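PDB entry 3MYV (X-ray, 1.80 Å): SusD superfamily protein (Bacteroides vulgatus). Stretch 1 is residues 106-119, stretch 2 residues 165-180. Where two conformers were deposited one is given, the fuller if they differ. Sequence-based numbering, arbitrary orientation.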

# COMPACT_ATOMS: atom_id res chain seq x y z
N LEU A 106 -22.57 -15.93 1.61
CA LEU A 106 -22.54 -15.17 2.87
C LEU A 106 -21.20 -15.38 3.56
O LEU A 106 -20.64 -14.44 4.11
CB LEU A 106 -23.70 -15.55 3.81
CG LEU A 106 -23.78 -14.79 5.14
CD1 LEU A 106 -23.90 -13.31 4.88
CD2 LEU A 106 -24.95 -15.30 6.02
N ASN A 107 -20.71 -16.61 3.53
CA ASN A 107 -19.42 -16.94 4.11
C ASN A 107 -18.28 -16.21 3.39
O ASN A 107 -17.34 -15.73 4.03
CB ASN A 107 -19.17 -18.46 4.09
CG ASN A 107 -18.68 -18.99 5.41
OD1 ASN A 107 -18.82 -18.33 6.45
ND2 ASN A 107 -18.10 -20.18 5.40
N ALA A 108 -18.37 -16.13 2.06
CA ALA A 108 -17.39 -15.39 1.25
C ALA A 108 -17.39 -13.90 1.62
O ALA A 108 -16.33 -13.26 1.76
CB ALA A 108 -17.70 -15.57 -0.23
N LEU A 109 -18.59 -13.35 1.78
CA LEU A 109 -18.74 -11.95 2.17
C LEU A 109 -18.22 -11.69 3.59
O LEU A 109 -17.58 -10.66 3.85
CB LEU A 109 -20.19 -11.51 2.01
CG LEU A 109 -20.66 -11.39 0.56
CD1 LEU A 109 -22.22 -11.26 0.49
CD2 LEU A 109 -19.99 -10.23 -0.14
N LYS A 110 -18.46 -12.63 4.51
CA LYS A 110 -17.91 -12.53 5.86
C LYS A 110 -16.36 -12.48 5.80
O LYS A 110 -15.74 -11.60 6.41
CB LYS A 110 -18.35 -13.70 6.71
CG LYS A 110 -17.70 -13.76 8.09
CD LYS A 110 -18.22 -14.94 8.93
CE LYS A 110 -17.34 -15.16 10.18
NZ LYS A 110 -17.83 -16.30 11.03
N GLY A 111 -15.76 -13.41 5.06
CA GLY A 111 -14.31 -13.43 4.89
C GLY A 111 -13.76 -12.15 4.29
O GLY A 111 -12.71 -11.62 4.73
N GLU A 112 -14.48 -11.64 3.30
CA GLU A 112 -14.05 -10.45 2.59
C GLU A 112 -14.10 -9.25 3.53
O GLU A 112 -13.19 -8.43 3.54
CB GLU A 112 -14.92 -10.21 1.35
CG GLU A 112 -14.47 -9.02 0.53
CD GLU A 112 -15.35 -8.71 -0.68
OE1 GLU A 112 -16.32 -9.46 -0.95
OE2 GLU A 112 -15.06 -7.70 -1.37
N THR A 113 -15.16 -9.16 4.33
CA THR A 113 -15.28 -8.12 5.36
C THR A 113 -14.11 -8.18 6.36
O THR A 113 -13.55 -7.16 6.74
CB THR A 113 -16.62 -8.24 6.10
OG1 THR A 113 -17.70 -8.16 5.16
CG2 THR A 113 -16.77 -7.15 7.19
N MSE A 114 -13.73 -9.38 6.76
CA MSE A 114 -12.58 -9.55 7.63
C MSE A 114 -11.30 -9.10 6.94
O MSE A 114 -10.42 -8.56 7.60
CB MSE A 114 -12.46 -10.99 8.13
CG MSE A 114 -13.62 -11.45 9.01
SE MSE A 114 -13.62 -13.37 9.32
CE MSE A 114 -12.09 -13.48 10.43
N ALA A 115 -11.18 -9.35 5.63
CA ALA A 115 -9.98 -8.90 4.87
C ALA A 115 -9.90 -7.35 4.88
O ALA A 115 -8.83 -6.78 5.07
CB ALA A 115 -10.04 -9.45 3.42
N VAL A 116 -11.04 -6.69 4.65
CA VAL A 116 -11.13 -5.22 4.76
C VAL A 116 -10.67 -4.72 6.14
O VAL A 116 -9.84 -3.82 6.26
CB VAL A 116 -12.54 -4.70 4.37
CG1 VAL A 116 -12.63 -3.18 4.59
CG2 VAL A 116 -12.87 -5.05 2.87
N ILE A 117 -11.15 -5.37 7.19
CA ILE A 117 -10.77 -5.01 8.56
C ILE A 117 -9.26 -5.14 8.77
O ILE A 117 -8.61 -4.26 9.30
CB ILE A 117 -11.56 -5.89 9.58
CG1 ILE A 117 -13.02 -5.41 9.61
CG2 ILE A 117 -10.88 -5.89 10.97
CD1 ILE A 117 -14.03 -6.41 10.29
N ALA A 118 -8.70 -6.24 8.28
CA ALA A 118 -7.28 -6.48 8.39
C ALA A 118 -6.47 -5.40 7.63
O ALA A 118 -5.51 -4.89 8.16
CB ALA A 118 -6.93 -7.91 7.86
N LEU A 119 -6.87 -5.04 6.42
CA LEU A 119 -6.17 -4.00 5.67
C LEU A 119 -6.20 -2.64 6.38
O LEU A 119 -5.15 -1.99 6.56
CB LEU A 119 -6.78 -3.88 4.27
CG LEU A 119 -6.15 -2.84 3.34
CD1 LEU A 119 -4.64 -3.07 3.25
CD2 LEU A 119 -6.81 -2.93 1.96
N ASP A 165 -0.90 -9.47 15.76
CA ASP A 165 -1.50 -10.74 16.19
C ASP A 165 -2.94 -10.85 15.66
O ASP A 165 -3.32 -11.87 15.06
CB ASP A 165 -1.47 -10.88 17.71
CG ASP A 165 -0.06 -11.09 18.27
OD1 ASP A 165 0.91 -11.23 17.50
OD2 ASP A 165 0.07 -11.12 19.50
N PHE A 166 -3.70 -9.79 15.84
CA PHE A 166 -5.08 -9.74 15.37
C PHE A 166 -5.21 -9.74 13.84
O PHE A 166 -6.05 -10.46 13.28
CB PHE A 166 -5.79 -8.48 15.92
CG PHE A 166 -7.09 -8.19 15.24
CD1 PHE A 166 -8.20 -8.98 15.51
CD2 PHE A 166 -7.22 -7.14 14.36
CE1 PHE A 166 -9.41 -8.75 14.88
CE2 PHE A 166 -8.44 -6.88 13.74
CZ PHE A 166 -9.53 -7.68 14.00
N ILE A 167 -4.44 -8.89 13.18
CA ILE A 167 -4.46 -8.78 11.73
C ILE A 167 -4.16 -10.13 11.06
O ILE A 167 -4.86 -10.55 10.13
CB ILE A 167 -3.44 -7.69 11.25
CG1 ILE A 167 -3.95 -6.29 11.62
CG2 ILE A 167 -3.20 -7.78 9.76
CD1 ILE A 167 -2.79 -5.23 11.80
N ILE A 168 -3.13 -10.82 11.53
CA ILE A 168 -2.73 -12.08 10.90
C ILE A 168 -3.78 -13.19 11.09
O ILE A 168 -4.18 -13.88 10.13
CB ILE A 168 -1.32 -12.52 11.36
CG1 ILE A 168 -0.27 -11.56 10.74
CG2 ILE A 168 -1.06 -13.99 10.96
CD1 ILE A 168 1.08 -11.51 11.49
N GLU A 169 -4.28 -13.33 12.32
CA GLU A 169 -5.32 -14.32 12.65
C GLU A 169 -6.58 -14.06 11.84
O GLU A 169 -7.22 -14.99 11.36
CB GLU A 169 -5.68 -14.27 14.13
CG GLU A 169 -4.87 -15.18 15.01
CD GLU A 169 -5.30 -15.12 16.49
OE1 GLU A 169 -6.51 -14.91 16.77
OE2 GLU A 169 -4.40 -15.26 17.35
N THR A 170 -6.94 -12.79 11.74
CA THR A 170 -8.10 -12.38 10.97
C THR A 170 -7.97 -12.74 9.49
O THR A 170 -8.88 -13.32 8.89
CB THR A 170 -8.32 -10.88 11.13
OG1 THR A 170 -8.59 -10.61 12.49
CG2 THR A 170 -9.48 -10.41 10.27
N LEU A 171 -6.83 -12.42 8.91
CA LEU A 171 -6.62 -12.67 7.50
C LEU A 171 -6.43 -14.17 7.21
O LEU A 171 -6.96 -14.65 6.23
CB LEU A 171 -5.45 -11.79 7.02
CG LEU A 171 -5.32 -11.34 5.58
CD1 LEU A 171 -6.62 -10.92 4.92
CD2 LEU A 171 -4.26 -10.23 5.60
N GLU A 172 -5.77 -14.92 8.10
CA GLU A 172 -5.65 -16.37 7.93
C GLU A 172 -7.06 -17.00 7.88
O GLU A 172 -7.35 -17.82 7.01
CB GLU A 172 -4.78 -17.01 9.03
CG GLU A 172 -3.31 -16.60 8.93
CD GLU A 172 -2.48 -17.05 10.14
OE1 GLU A 172 -3.06 -17.29 11.22
OE2 GLU A 172 -1.25 -17.14 10.01
N GLU A 173 -7.95 -16.57 8.78
CA GLU A 173 -9.32 -17.06 8.75
C GLU A 173 -10.09 -16.58 7.50
O GLU A 173 -10.79 -17.38 6.86
CB GLU A 173 -10.06 -16.72 10.04
CG GLU A 173 -11.44 -17.30 10.06
CD GLU A 173 -12.23 -16.99 11.31
OE1 GLU A 173 -11.66 -16.44 12.29
OE2 GLU A 173 -13.44 -17.32 11.30
N ALA A 174 -9.95 -15.31 7.15
CA ALA A 174 -10.61 -14.73 5.97
C ALA A 174 -10.34 -15.55 4.71
O ALA A 174 -11.26 -15.88 3.93
CB ALA A 174 -10.17 -13.27 5.75
N VAL A 175 -9.07 -15.88 4.51
CA VAL A 175 -8.64 -16.65 3.35
C VAL A 175 -9.42 -17.96 3.28
O VAL A 175 -9.83 -18.37 2.19
CB VAL A 175 -7.10 -16.90 3.36
CG1 VAL A 175 -6.72 -18.03 2.32
CG2 VAL A 175 -6.33 -15.60 3.05
N THR A 176 -9.65 -18.62 4.42
CA THR A 176 -10.33 -19.91 4.37
C THR A 176 -11.79 -19.75 3.95
O THR A 176 -12.37 -20.69 3.45
CB THR A 176 -10.26 -20.69 5.72
OG1 THR A 176 -11.04 -20.03 6.71
CG2 THR A 176 -8.79 -20.86 6.20
N LEU A 177 -12.38 -18.58 4.20
CA LEU A 177 -13.79 -18.33 3.86
C LEU A 177 -14.07 -17.79 2.46
O LEU A 177 -15.19 -17.87 1.98
CB LEU A 177 -14.39 -17.32 4.85
CG LEU A 177 -14.38 -17.75 6.31
CD1 LEU A 177 -14.98 -16.65 7.17
CD2 LEU A 177 -15.11 -19.08 6.46
N MSE A 178 -13.06 -17.20 1.82
CA MSE A 178 -13.25 -16.39 0.61
C MSE A 178 -13.29 -17.16 -0.71
O MSE A 178 -12.74 -18.25 -0.84
CB MSE A 178 -12.17 -15.29 0.56
CG MSE A 178 -12.43 -14.17 1.56
SE MSE A 178 -10.96 -12.97 1.67
CE MSE A 178 -11.46 -11.94 0.10
N SER A 179 -13.92 -16.55 -1.70
CA SER A 179 -14.02 -17.10 -3.03
C SER A 179 -12.83 -16.71 -3.88
O SER A 179 -12.30 -15.62 -3.74
CB SER A 179 -15.29 -16.60 -3.72
OG SER A 179 -15.26 -16.94 -5.09
N GLU A 180 -12.42 -17.61 -4.77
CA GLU A 180 -11.36 -17.31 -5.74
C GLU A 180 -11.85 -16.53 -6.94
O GLU A 180 -11.03 -15.99 -7.68
CB GLU A 180 -10.69 -18.60 -6.22
CG GLU A 180 -9.92 -19.26 -5.10
CD GLU A 180 -9.04 -20.39 -5.56
OE1 GLU A 180 -9.45 -21.07 -6.54
OE2 GLU A 180 -7.97 -20.56 -4.92
O HOH W 1 -15.46 -16.22 12.79

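The two helices run nearly antiparallel (153° between their directions), their axes approaching to 7.7 Å. Small residues permit this: the CA atoms of Gly111 and Ala174 lie 4.1 Å apart, and Gly111 O is 3.2 Å from Ala174 CB. An ideal CB on Gly111 would fall 2.9 Å from Ala174 O, Leu177 CB and Met178 CG, so that space is already filled.

With no hydrogen bond crossing directly, side-chain packing dominates. Met114, a selenomethionine with chi1 m, chi2 t and chi3 p, sits among Thr170, Glu173, Ala174 and Leu177; its CE reaches 3.5 Å from Glu173 OE1. Leu177 (m, t) reciprocates, entering the hole formed by Asn107, Lys110, Gly111 and Met114. Thr170 adopts m, a rotamer in which OG1 donates to Phe166 O (2.7 Å) within its own helix while CG2 packs 3.7 Å from Met114 CB.

Met178, also selenomethionine, points CA-to-CB sideways, yet chi1 m and chi2 t bring its SE to 4.0 Å from Ala115 CB, and chi3 p places its CE 4.1 Å from Glu112 CB. Phe166 (chi1 t) likewise starts sideways; its ring edge meets Ile117, with CZ 3.8 Å from CG2.

Lys110 is fully extended, all four chi angles t. Its NZ stands 4.5 Å from Glu173 OE2, beyond a salt bridge, but one water accepts from NZ (3.0 Å) and donates to OE2 (2.7 Å).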